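Local atomic coordinates of putative metal resistance protein (PDB entry 6C29), a protein that is the tandem immunoglobulin-fold N-terminal periplasmic part of the membrane protein ScsB, which primes the disulfide isomerase ScsC and probably acts as a protein-disulfide reductase. Residues 16-21 with 107-112; 169-174 with 227-232; 196-201 with 205-210. One frame throughout, in Å; residues are numbered along the deposited sequence.

Overall arrangement
Contacts 1 and 2 are buried, and each lies in the core between two sheets; contact 3 is a partly buried hairpin at a sheet margin. Contact 1 lies in the domain formed by the first half of the chain. Contacts 2 and 3 lie in the second, with centres about 32 and 35 Å from that of contact 1. Contacts 1 and 2 each join two facing sheets through apolar side chains alone, without hydrogen bonds. Contact 3 pairs neighbouring strands of one sheet, mainly by backbone hydrogen bonds. Contacts 2 and 3 touch, because strands 166-173 and 204-213 are neighbours in that sheet. Along the chain, contact 3 is nested inside the loop that contact 2 closes.

Contact 1 of 3, residues 16-21 with 107-112; sequences AQVRAT and GVLTLS
Val18 and Leu111 meet tip to tip between two facing sheets. Val18 has two conformers, and the one described places its CG1 3.9 Å from Leu111 CD2. The same methyl of Val18 also reaches Leu109 CD2, at 4.1 Å. One branch of the valine therefore touches two leucines that are two residues apart on the opposing strand. Val18 CG1 stands anti to the carbonyl carbon, and this sends it across the gap. In both leucines CG is anti to the backbone N, with chi1 166° in Leu109 and -179° in Leu111. Their CD2 methyls both face residues 16-21. Leu111 CD2 has a second partner in Ala16 CB, at 3.9 Å. The axes of the two short segments come no closer than 10.0 Å, so side chains alone bridge the space.

This inner side is closed further by Tyr123, which touches Ala16, Val18 and Leu111. Val36 and Leu34 of strand 30-38 also pack against Val18 and Leu109 respectively. The outward side is polar and partly open to solvent. Gln17 and Arg19 are partly exposed and take no part in the contact. Arg19 forms salt bridges with Glu35 and Asp4 instead. On the other strand, Thr110 is partly exposed and its OG1 is hydrogen-bonded to Asp122.

Alternation along each strand thus turns apolar residues inward and mostly polar ones outward, as in the beta sandwich of an immunoglobulin-like domain. No hydrogen bond crosses between the two segments. Their cohesion here is consistent with hydrophobic burial and van der Waals contact between methyl groups.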
ATOM      1  N   ALA A  16      -0.885 -18.289  -4.520  1.00 14.51           N
ATOM      2  CA  ALA A  16      -0.150 -17.128  -4.994  1.00 13.40           C
ATOM      3  C   ALA A  16       0.956 -17.517  -5.934  1.00 13.30           C
ATOM      4  O   ALA A  16       1.564 -18.572  -5.812  1.00 15.78           O
ATOM      5  CB  ALA A  16       0.417 -16.330  -3.837  1.00 14.15           C
ATOM      6  N   GLN A  17       1.233 -16.638  -6.884  1.00 11.20           N
ATOM      7  CA  GLN A  17       2.421 -16.725  -7.698  1.00 12.72           C
ATOM      8  C   GLN A  17       3.035 -15.322  -7.699  1.00 11.51           C
ATOM      9  O   GLN A  17       2.286 -14.340  -7.736  1.00 10.19           O
ATOM     10  CB  GLN A  17       2.109 -17.097  -9.134  1.00 20.83           C
ATOM     11  CG  GLN A  17       1.217 -18.226  -9.461  1.00 36.46           C
ATOM     12  CD  GLN A  17       1.141 -18.316 -10.972  1.00 40.35           C
ATOM     13  OE1 GLN A  17       0.109 -18.024 -11.568  1.00 44.07           O
ATOM     14  NE2 GLN A  17       2.262 -18.624 -11.598  1.00 35.89           N
ATOM     15  N   VAL A  18       4.368 -15.237  -7.709  1.00 11.74           N
ATOM     16  CA  VAL A  18       5.021 -13.933  -7.749  0.58 11.99           C
ATOM     17  C   VAL A  18       6.126 -13.901  -8.772  1.00 11.91           C
ATOM     18  O   VAL A  18       6.711 -14.909  -9.128  1.00 11.08           O
ATOM     19  CB  VAL A  18       5.600 -13.500  -6.362  0.58 11.99           C
ATOM     20  CG1 VAL A  18       4.535 -13.653  -5.231  0.58 11.60           C
ATOM     21  CG2 VAL A  18       6.854 -14.260  -6.028  0.58 12.75           C
ATOM     22  N   ARG A  19       6.379 -12.713  -9.297  1.00  9.49           N
ATOM     23  CA  ARG A  19       7.411 -12.512 -10.302  1.00  9.64           C
ATOM     24  C   ARG A  19       8.054 -11.170 -10.077  1.00 11.17           C
ATOM     25  O   ARG A  19       7.340 -10.201  -9.884  1.00 10.47           O
ATOM     26  CB  ARG A  19       6.817 -12.556 -11.709  1.00 10.77           C
ATOM     27  CG  ARG A  19       7.830 -12.210 -12.831  1.00 14.90           C
ATOM     28  CD  ARG A  19       7.184 -12.384 -14.221  1.00 17.13           C
ATOM     29  NE  ARG A  19       8.053 -12.001 -15.342  1.00 21.24           N
ATOM     30  CZ  ARG A  19       7.775 -11.052 -16.244  1.00 26.39           C
ATOM     31  NH1 ARG A  19       6.665 -10.317 -16.165  1.00 29.15           N
ATOM     32  NH2 ARG A  19       8.627 -10.834 -17.244  1.00 23.74           N
ATOM     33  N   ALA A  20       9.385 -11.107 -10.125  1.00  9.89           N
ATOM     34  CA  ALA A  20      10.094  -9.852 -10.062  1.00 11.09           C
ATOM     35  C   ALA A  20      10.943  -9.653 -11.301  1.00 12.72           C
ATOM     36  O   ALA A  20      11.562 -10.603 -11.800  1.00 12.20           O
ATOM     37  CB  ALA A  20      10.947  -9.776  -8.832  1.00 12.92           C
ATOM     38  N   THR A  21      10.952  -8.424 -11.793  1.00 13.68           N
ATOM     39  CA  THR A  21      11.775  -8.013 -12.919  1.00 14.77           C
ATOM     40  C   THR A  21      12.461  -6.709 -12.548  1.00 15.02           C
ATOM     41  O   THR A  21      11.999  -6.006 -11.656  1.00 13.92           O
ATOM     42  CB  THR A  21      10.958  -7.813 -14.178  1.00 16.14           C
ATOM     43  OG1 THR A  21       9.885  -6.899 -13.917  1.00 16.92           O
ATOM     44  CG2 THR A  21      10.417  -9.154 -14.666  1.00 15.29           C
ATOM     45  N   GLY A 107      16.919 -11.165  -2.716  1.00 19.18           N
ATOM     46  CA  GLY A 107      16.085 -10.775  -1.593  1.00 18.45           C
ATOM     47  C   GLY A 107      15.101 -11.868  -1.230  1.00 15.50           C
ATOM     48  O   GLY A 107      14.910 -12.834  -1.956  1.00 17.88           O
ATOM     49  N   VAL A 108      14.491 -11.721  -0.065  1.00 14.94           N
ATOM     50  CA  VAL A 108      13.423 -12.606   0.353  1.00 15.39           C
ATOM     51  C   VAL A 108      12.172 -11.776   0.582  1.00 13.01           C
ATOM     52  O   VAL A 108      12.148 -10.871   1.420  1.00 13.78           O
ATOM     53  CB  VAL A 108      13.782 -13.357   1.621  1.00 15.69           C
ATOM     54  CG1 VAL A 108      12.588 -14.182   2.087  1.00 17.03           C
ATOM     55  CG2 VAL A 108      15.010 -14.233   1.372  1.00 17.06           C
ATOM     56  N   LEU A 109      11.149 -12.052  -0.209  1.00 12.26           N
ATOM     57  CA  LEU A 109       9.833 -11.468  -0.047  1.00 12.35           C
ATOM     58  C   LEU A 109       9.055 -12.294   0.962  1.00 11.83           C
ATOM     59  O   LEU A 109       8.833 -13.482   0.721  1.00 12.38           O
ATOM     60  CB  LEU A 109       9.073 -11.453  -1.375  1.00 12.05           C
ATOM     61  CG  LEU A 109       7.570 -11.184  -1.324  1.00 13.78           C
ATOM     62  CD1 LEU A 109       7.285  -9.749  -0.928  1.00 13.93           C
ATOM     63  CD2 LEU A 109       6.936 -11.533  -2.675  1.00 17.73           C
ATOM     64  N   THR A 110       8.617 -11.689   2.071  1.00 11.35           N
ATOM     65  CA  THR A 110       7.660 -12.328   2.964  1.00 13.35           C
ATOM     66  C   THR A 110       6.291 -11.832   2.536  1.00 13.18           C
ATOM     67  O   THR A 110       5.904 -10.678   2.814  1.00 14.24           O
ATOM     68  CB  THR A 110       7.932 -12.020   4.413  1.00 14.16           C
ATOM     69  OG1 THR A 110       9.261 -12.486   4.753  1.00 14.49           O
ATOM     70  CG2 THR A 110       6.863 -12.696   5.309  1.00 16.75           C
ATOM     71  N   LEU A 111       5.590 -12.668   1.785  1.00 11.27           N
ATOM     72  CA  LEU A 111       4.288 -12.321   1.261  1.00 10.98           C
ATOM     73  C   LEU A 111       3.214 -12.732   2.226  1.00 12.34           C
ATOM     74  O   LEU A 111       3.138 -13.891   2.643  1.00 13.43           O
ATOM     75  CB  LEU A 111       4.030 -12.994  -0.084  1.00 12.02           C
ATOM     76  CG  LEU A 111       2.676 -12.653  -0.715  1.00 12.98           C
ATOM     77  CD1 LEU A 111       2.630 -11.218  -1.159  1.00 14.75           C
ATOM     78  CD2 LEU A 111       2.471 -13.587  -1.914  1.00 12.89           C
ATOM     79  N   SER A 112       2.387 -11.780   2.620  1.00 11.39           N
ATOM     80  CA  SER A 112       1.213 -12.077   3.398  1.00 13.10           C
ATOM     81  C   SER A 112       0.003 -12.248   2.501  1.00 13.13           C
ATOM     82  O   SER A 112      -0.235 -11.430   1.580  1.00 15.25           O
ATOM     83  CB  SER A 112       0.969 -10.957   4.377  1.00 15.79           C
ATOM     84  OG  SER A 112       1.017  -9.756   3.630  1.00 17.09           O
TER

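Contact 2 of 3, residues 169-174 with 227-232; sequences LSLQRE and LSFVVT
Leu169 lays its CD1 methyl over one face of the Phe229 ring. This is a CH-pi contact, with CD1 4.3 Å from the centroid of the Phe229 ring and 23° off the ring normal. The methyl sits off-centre, near the ring's periphery, and its nearest ring atom is CE2 of Phe229. Leu171 approaches the same ring obliquely. Its CD2 comes within 3.7 Å of Phe229 CZ, while its CD1 lies 3.9 Å from Phe229 CE1. Phe229 CG sits between its backbone N and carbonyl carbon (chi1 62°), and the ring extends toward both leucines from the opposite direction.

The other branch of Leu169 serves Leu227. The two side chains pass one another, each heading for the other's strand, with Leu169 CD2 3.7 Å from Leu227 CD2. Leu227 CG also lies in the plane of the Phe229 ring, at its edge.

Strands 166-173 and 226-233 belong to the facing sheets of the second immunoglobulin-like domain. Their short axes cross at 44°, with a closest approach of 10.9 Å. Ile183 of strand 182-186 touches both Leu169 and Phe229. Val240 of strand 236-243 also touches Phe229, and strand 155-163 adds Ser160 beside Leu169 and Leu227 and Val158 beside Leu171.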
ATOM      1  N   LEU A 169     -12.686  14.063  10.092  1.00 15.16           N
ATOM      2  CA  LEU A 169     -12.041  14.780   9.004  1.00 15.07           C
ATOM      3  C   LEU A 169     -13.052  15.569   8.202  1.00 16.30           C
ATOM      4  O   LEU A 169     -14.194  15.138   8.024  1.00 16.64           O
ATOM      5  CB  LEU A 169     -11.337  13.834   8.028  1.00 14.64           C
ATOM      6  CG  LEU A 169     -10.452  12.715   8.542  1.00 15.63           C
ATOM      7  CD1 LEU A 169      -9.855  11.898   7.362  1.00 18.52           C
ATOM      8  CD2 LEU A 169      -9.380  13.253   9.415  1.00 19.15           C
ATOM      9  N   SER A 170     -12.588  16.693   7.669  1.00 16.57           N
ATOM     10  CA  SER A 170     -13.360  17.486   6.741  0.54 18.69           C
ATOM     11  C   SER A 170     -12.477  17.743   5.540  1.00 16.46           C
ATOM     12  O   SER A 170     -11.387  18.287   5.688  1.00 17.45           O
ATOM     13  CB  SER A 170     -13.821  18.786   7.395  0.54 21.34           C
ATOM     14  OG  SER A 170     -14.241  19.722   6.427  0.54 23.09           O
ATOM     15  N   LEU A 171     -12.929  17.292   4.371  1.00 14.23           N
ATOM     16  CA  LEU A 171     -12.140  17.320   3.146  1.00 13.94           C
ATOM     17  C   LEU A 171     -12.893  18.064   2.069  1.00 15.69           C
ATOM     18  O   LEU A 171     -14.035  17.732   1.753  1.00 17.48           O
ATOM     19  CB  LEU A 171     -11.819  15.899   2.668  1.00 16.25           C
ATOM     20  CG  LEU A 171     -11.188  14.984   3.712  1.00 21.58           C
ATOM     21  CD1 LEU A 171     -11.005  13.585   3.170  1.00 24.84           C
ATOM     22  CD2 LEU A 171      -9.836  15.511   4.143  1.00 27.11           C
ATOM     23  N   GLN A 172     -12.239  19.042   1.469  1.00 15.72           N
ATOM     24  CA  GLN A 172     -12.842  19.820   0.405  1.00 15.20           C
ATOM     25  C   GLN A 172     -12.340  19.353  -0.948  1.00 14.96           C
ATOM     26  O   GLN A 172     -11.130  19.256  -1.163  1.00 16.67           O
ATOM     27  CB  GLN A 172     -12.534  21.302   0.566  1.00 18.08           C
ATOM     28  CG  GLN A 172     -13.175  22.130  -0.531  1.00 23.21           C
ATOM     29  CD  GLN A 172     -12.846  23.612  -0.415  1.00 34.73           C
ATOM     30  OE1 GLN A 172     -11.681  23.997  -0.266  1.00 40.13           O
ATOM     31  NE2 GLN A 172     -13.869  24.451  -0.524  1.00 41.51           N
ATOM     32  N   ARG A 173     -13.255  19.048  -1.856  1.00 15.46           N
ATOM     33  CA  ARG A 173     -12.871  18.661  -3.198  1.00 16.51           C
ATOM     34  C   ARG A 173     -12.364  19.881  -3.950  1.00 19.45           C
ATOM     35  O   ARG A 173     -12.930  20.949  -3.836  1.00 22.10           O
ATOM     36  CB  ARG A 173     -14.033  18.024  -3.927  1.00 19.53           C
ATOM     37  CG  ARG A 173     -13.579  17.304  -5.195  1.00 28.46           C
ATOM     38  CD  ARG A 173     -14.647  16.443  -5.830  1.00 37.00           C
ATOM     39  NE  ARG A 173     -14.230  16.033  -7.176  1.00 42.10           N
ATOM     40  CZ  ARG A 173     -14.288  14.798  -7.655  1.00 39.57           C
ATOM     41  NH1 ARG A 173     -14.737  13.809  -6.914  1.00 34.67           N
ATOM     42  NH2 ARG A 173     -13.877  14.554  -8.893  1.00 42.61           N
ATOM     43  N   GLU A 174     -11.267  19.735  -4.693  1.00 18.59           N
ATOM     44  CA  GLU A 174     -10.638  20.881  -5.373  1.00 23.15           C
ATOM     45  C   GLU A 174     -11.549  21.461  -6.437  1.00 25.01           C
ATOM     46  O   GLU A 174     -11.761  22.677  -6.533  1.00 26.73           O
ATOM     47  CB  GLU A 174      -9.313  20.451  -6.008  1.00 28.30           C
ATOM     48  CG  GLU A 174      -8.534  21.617  -6.637  1.00 38.82           C
ATOM     49  CD  GLU A 174      -7.274  21.196  -7.384  1.00 51.71           C
ATOM     50  OE1 GLU A 174      -6.754  20.086  -7.144  1.00 48.43           O
ATOM     51  OE2 GLU A 174      -6.799  22.001  -8.215  1.00 63.97           O
ATOM     52  N   LEU A 227      -1.442  12.253  10.396  1.00 15.30           N
ATOM     53  CA  LEU A 227      -2.664  11.959   9.669  1.00 16.28           C
ATOM     54  C   LEU A 227      -2.259  11.659   8.236  1.00 16.42           C
ATOM     55  O   LEU A 227      -1.960  12.543   7.444  1.00 17.51           O
ATOM     56  CB  LEU A 227      -3.650  13.128   9.732  1.00 15.72           C
ATOM     57  CG  LEU A 227      -4.946  12.942   8.933  1.00 16.56           C
ATOM     58  CD1 LEU A 227      -5.740  11.729   9.393  1.00 17.72           C
ATOM     59  CD2 LEU A 227      -5.784  14.172   9.028  1.00 16.40           C
ATOM     60  N   SER A 228      -2.297  10.387   7.905  1.00 13.75           N
ATOM     61  CA  SER A 228      -1.887   9.887   6.590  1.00 12.43           C
ATOM     62  C   SER A 228      -3.011   9.026   6.075  1.00 11.35           C
ATOM     63  O   SER A 228      -3.517   8.131   6.794  1.00 12.91           O
ATOM     64  CB  SER A 228      -0.592   9.073   6.701  1.00 15.85           C
ATOM     65  OG  SER A 228      -0.277   8.399   5.488  1.00 17.85           O
ATOM     66  N   PHE A 229      -3.439   9.289   4.838  1.00 10.93           N
ATOM     67  CA  PHE A 229      -4.503   8.520   4.237  1.00 10.43           C
ATOM     68  C   PHE A 229      -4.476   8.708   2.734  1.00 10.61           C
ATOM     69  O   PHE A 229      -3.854   9.628   2.217  1.00 10.37           O
ATOM     70  CB  PHE A 229      -5.876   8.888   4.838  1.00 10.75           C
ATOM     71  CG  PHE A 229      -6.293  10.307   4.633  1.00 12.44           C
ATOM     72  CD1 PHE A 229      -6.988  10.700   3.510  1.00 12.55           C
ATOM     73  CD2 PHE A 229      -6.042  11.238   5.616  1.00 14.55           C
ATOM     74  CE1 PHE A 229      -7.404  12.014   3.352  1.00 14.39           C
ATOM     75  CE2 PHE A 229      -6.471  12.560   5.472  1.00 13.65           C
ATOM     76  CZ  PHE A 229      -7.147  12.940   4.350  1.00 13.68           C
ATOM     77  N   VAL A 230      -5.162   7.800   2.067  1.00  8.69           N
ATOM     78  CA  VAL A 230      -5.452   7.885   0.662  1.00  8.36           C
ATOM     79  C   VAL A 230      -6.947   8.109   0.513  1.00  9.50           C
ATOM     80  O   VAL A 230      -7.750   7.415   1.114  1.00 10.30           O
ATOM     81  CB  VAL A 230      -5.003   6.613  -0.060  1.00  9.48           C
ATOM     82  CG1 VAL A 230      -5.533   6.577  -1.509  1.00 11.11           C
ATOM     83  CG2 VAL A 230      -3.473   6.483   0.028  1.00 11.27           C
ATOM     84  N   VAL A 231      -7.336   9.101  -0.283  1.00  8.55           N
ATOM     85  CA  VAL A 231      -8.714   9.315  -0.649  1.00  8.60           C
ATOM     86  C   VAL A 231      -8.824   9.172  -2.156  1.00  9.29           C
ATOM     87  O   VAL A 231      -7.942   9.617  -2.895  1.00 10.54           O
ATOM     88  CB  VAL A 231      -9.208  10.701  -0.155  1.00 12.89           C
ATOM     89  CG1 VAL A 231      -8.303  11.855  -0.633  1.00 14.68           C
ATOM     90  CG2 VAL A 231     -10.638  10.951  -0.574  1.00 12.78           C
ATOM     91  N   THR A 232      -9.877   8.492  -2.601  1.00 10.10           N
ATOM     92  CA  THR A 232     -10.107   8.241  -4.008  1.00 11.23           C
ATOM     93  C   THR A 232     -11.488   8.711  -4.404  1.00 11.66           C
ATOM     94  O   THR A 232     -12.407   8.699  -3.582  1.00 12.09           O
ATOM     95  CB  THR A 232      -9.967   6.760  -4.351  1.00 12.15           C
ATOM     96  OG1 THR A 232     -11.018   6.014  -3.733  1.00 12.95           O
ATOM     97  CG2 THR A 232      -8.600   6.213  -3.898  1.00 12.00           C
TER

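Contact 3 of 3, residues 196-201 with 205-210; sequences PQLTAK and LSVTVD
Leu205 and Leu198 meet on the inward face of the hairpin. Leu205 CD1 lies 4.1 Å from Leu198 CB, and the two side chains lie at a slant to one another. The same methyl also reaches Ala200 CB, at 4.1 Å. Leu205 CG is anti to the backbone N (chi1 174°), and the end of the side chain leans toward the partner strand. Farther along this face, Leu198 CG packs on Val207 CG2. Pro196 CB then rests against Val207 CG1 and Val209 CG2. Ile183 of strand 182-186, in the facing sheet, touches both Pro196 and Leu198.

Between the two faces runs the backbone pairing. Gln197 pairs with Thr208 and Thr199 with Ser206, each pair joined by two hydrogen bonds. The bond from Gln197 N to Thr208 O is 2.8 Å long and nearly straight, at 176°. Leu198 with Val207 and Ala200 with Leu205 are the non-hydrogen-bonded pairs between and beyond them.

On the outward face the base of the Gln197 side chain packs against the Thr208 hydroxyl. A water makes the polar link. It donates a hydrogen bond to Gln197 OE1, 2.8 Å away, and makes a weak one with Thr208 OG1 in one of that residue's two conformers. Thr199 is exposed beside Ser206.

Strand 204-213 also pairs with strand 166-173, whereas strand 191-201 is outermost in this sheet within the chain. This is an antiparallel beta hairpin at the margin of an immunoglobulin-like beta sandwich, its inward face apolar but open to solvent towards Ala200.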
ATOM      1  N   PRO A 196     -14.180   3.603   8.304  1.00 15.33           N
ATOM      2  CA  PRO A 196     -14.521   5.023   8.126  1.00 14.97           C
ATOM      3  C   PRO A 196     -15.963   5.204   7.723  1.00 13.54           C
ATOM      4  O   PRO A 196     -16.451   4.437   6.903  1.00 15.76           O
ATOM      5  CB  PRO A 196     -13.605   5.480   6.989  1.00 18.77           C
ATOM      6  CG  PRO A 196     -12.516   4.503   6.954  1.00 21.23           C
ATOM      7  CD  PRO A 196     -13.080   3.200   7.396  1.00 17.81           C
ATOM      8  N   GLN A 197     -16.643   6.190   8.315  1.00 12.38           N
ATOM      9  CA  GLN A 197     -17.999   6.585   7.905  1.00 12.06           C
ATOM     10  C   GLN A 197     -17.960   7.883   7.137  1.00 12.09           C
ATOM     11  O   GLN A 197     -17.544   8.891   7.662  1.00 13.52           O
ATOM     12  CB  GLN A 197     -18.931   6.762   9.095  1.00 15.88           C
ATOM     13  CG  GLN A 197     -19.076   5.515   9.918  1.00 23.59           C
ATOM     14  CD  GLN A 197     -20.059   5.631  11.077  1.00 29.55           C
ATOM     15  OE1 GLN A 197     -20.813   6.609  11.213  1.00 31.69           O
ATOM     16  NE2 GLN A 197     -20.034   4.622  11.939  1.00 32.06           N
ATOM     17  N   LEU A 198     -18.378   7.838   5.886  1.00 11.46           N
ATOM     18  CA  LEU A 198     -18.274   8.961   4.959  1.00 11.27           C
ATOM     19  C   LEU A 198     -19.635   9.537   4.632  1.00 10.98           C
ATOM     20  O   LEU A 198     -20.582   8.803   4.363  1.00 11.93           O
ATOM     21  CB  LEU A 198     -17.610   8.532   3.649  1.00 11.27           C
ATOM     22  CG  LEU A 198     -16.097   8.312   3.702  1.00 15.06           C
ATOM     23  CD1 LEU A 198     -15.755   7.099   4.526  1.00 21.55           C
ATOM     24  CD2 LEU A 198     -15.536   8.164   2.271  1.00 14.73           C
ATOM     25  N   THR A 199     -19.710  10.865   4.668  1.00 10.10           N
ATOM     26  CA  THR A 199     -20.885  11.629   4.271  1.00 11.31           C
ATOM     27  C   THR A 199     -20.465  12.766   3.407  1.00 11.66           C
ATOM     28  O   THR A 199     -19.599  13.544   3.806  1.00 14.27           O
ATOM     29  CB  THR A 199     -21.652  12.196   5.463  1.00 15.07           C
ATOM     30  OG1 THR A 199     -21.988  11.128   6.350  1.00 18.40           O
ATOM     31  CG2 THR A 199     -22.945  12.864   4.979  1.00 19.31           C
ATOM     32  N   ALA A 200     -21.024  12.884   2.200  1.00 11.42           N
ATOM     33  CA  ALA A 200     -20.653  13.967   1.298  1.00 12.30           C
ATOM     34  C   ALA A 200     -21.843  14.761   0.821  1.00 11.76           C
ATOM     35  O   ALA A 200     -22.914  14.206   0.586  1.00 12.26           O
ATOM     36  CB  ALA A 200     -19.895  13.422   0.102  1.00 13.47           C
ATOM     37  N   LYS A 201     -21.646  16.068   0.697  1.00 11.95           N
ATOM     38  CA  LYS A 201     -22.614  16.962   0.063  1.00 14.31           C
ATOM     39  C   LYS A 201     -21.854  18.019  -0.703  1.00 14.26           C
ATOM     40  O   LYS A 201     -20.982  18.698  -0.152  1.00 14.36           O
ATOM     41  CB  LYS A 201     -23.552  17.587   1.078  1.00 16.49           C
ATOM     42  CG  LYS A 201     -24.655  18.341   0.353  1.00 21.18           C
ATOM     43  CD  LYS A 201     -25.713  18.903   1.246  1.00 26.55           C
ATOM     44  CE  LYS A 201     -26.875  19.386   0.385  1.00 29.68           C
ATOM     45  NZ  LYS A 201     -27.998  19.875   1.226  1.00 32.33           N
ATOM     46  N   LEU A 205     -16.680  16.608   2.079  1.00 12.94           N
ATOM     47  CA  LEU A 205     -16.668  15.233   2.561  1.00 12.70           C
ATOM     48  C   LEU A 205     -16.320  15.180   4.049  1.00 13.48           C
ATOM     49  O   LEU A 205     -15.268  15.668   4.449  1.00 14.86           O
ATOM     50  CB  LEU A 205     -15.664  14.434   1.740  1.00 12.85           C
ATOM     51  CG  LEU A 205     -15.380  12.984   2.158  1.00 13.33           C
ATOM     52  CD1 LEU A 205     -16.594  12.146   2.101  1.00 13.68           C
ATOM     53  CD2 LEU A 205     -14.307  12.371   1.283  1.00 12.89           C
ATOM     54  N   SER A 206     -17.205  14.603   4.845  1.00 13.13           N
ATOM     55  CA  SER A 206     -16.977  14.405   6.263  0.66 15.23           C
ATOM     56  C   SER A 206     -16.691  12.930   6.513  1.00 13.32           C
ATOM     57  O   SER A 206     -17.347  12.055   5.943  1.00 14.12           O
ATOM     58  CB  SER A 206     -18.186  14.869   7.080  0.66 18.78           C
ATOM     59  OG  SER A 206     -17.976  14.635   8.461  0.66 21.97           O
ATOM     60  N   VAL A 207     -15.706  12.661   7.352  1.00 12.88           N
ATOM     61  CA  VAL A 207     -15.302  11.321   7.701  1.00 13.06           C
ATOM     62  C   VAL A 207     -15.239  11.172   9.201  1.00 13.37           C
ATOM     63  O   VAL A 207     -14.677  12.036   9.877  1.00 15.55           O
ATOM     64  CB  VAL A 207     -13.913  10.998   7.125  1.00 14.56           C
ATOM     65  CG1 VAL A 207     -13.550   9.565   7.357  1.00 14.48           C
ATOM     66  CG2 VAL A 207     -13.839  11.330   5.621  1.00 14.67           C
ATOM     67  N   THR A 208     -15.806  10.110   9.743  1.00 12.35           N
ATOM     68  CA  THR A 208     -15.602   9.820  11.149  0.51 14.18           C
ATOM     69  C   THR A 208     -15.056   8.410  11.278  1.00 14.26           C
ATOM     70  O   THR A 208     -15.458   7.487  10.553  1.00 15.46           O
ATOM     71  CB  THR A 208     -16.894   9.989  11.963  0.51 18.61           C
ATOM     72  OG1 THR A 208     -17.798   8.925  11.667  0.51 19.01           O
ATOM     73  CG2 THR A 208     -17.553  11.329  11.628  0.51 22.71           C
ATOM     74  N   VAL A 209     -14.082   8.267  12.177  1.00 14.51           N
ATOM     75  CA  VAL A 209     -13.357   7.014  12.398  1.00 13.99           C
ATOM     76  C   VAL A 209     -13.248   6.764  13.913  1.00 15.87           C
ATOM     77  O   VAL A 209     -12.757   7.620  14.642  1.00 15.32           O
ATOM     78  CB  VAL A 209     -11.925   7.079  11.795  1.00 21.15           C
ATOM     79  CG1 VAL A 209     -11.226   5.761  11.979  1.00 26.95           C
ATOM     80  CG2 VAL A 209     -11.973   7.462  10.331  1.00 25.46           C
ATOM     81  N   ASP A 210     -13.738   5.622  14.394  1.00 16.96           N
ATOM     82  CA  ASP A 210     -13.538   5.236  15.787  1.00 20.33           C
ATOM     83  C   ASP A 210     -12.107   4.759  15.982  1.00 17.74           C
ATOM     84  O   ASP A 210     -11.554   4.073  15.128  1.00 19.71           O
ATOM     85  CB  ASP A 210     -14.500   4.122  16.207  1.00 32.12           C
ATOM     86  CG  ASP A 210     -15.944   4.577  16.246  1.00 49.43           C
ATOM     87  OD1 ASP A 210     -16.193   5.767  16.555  1.00 54.44           O
ATOM     88  OD2 ASP A 210     -16.827   3.739  15.946  1.00 57.11           O
TER
HETATM   89  O   HOH W   1     -20.920   9.311  10.468  1.00 34.99           O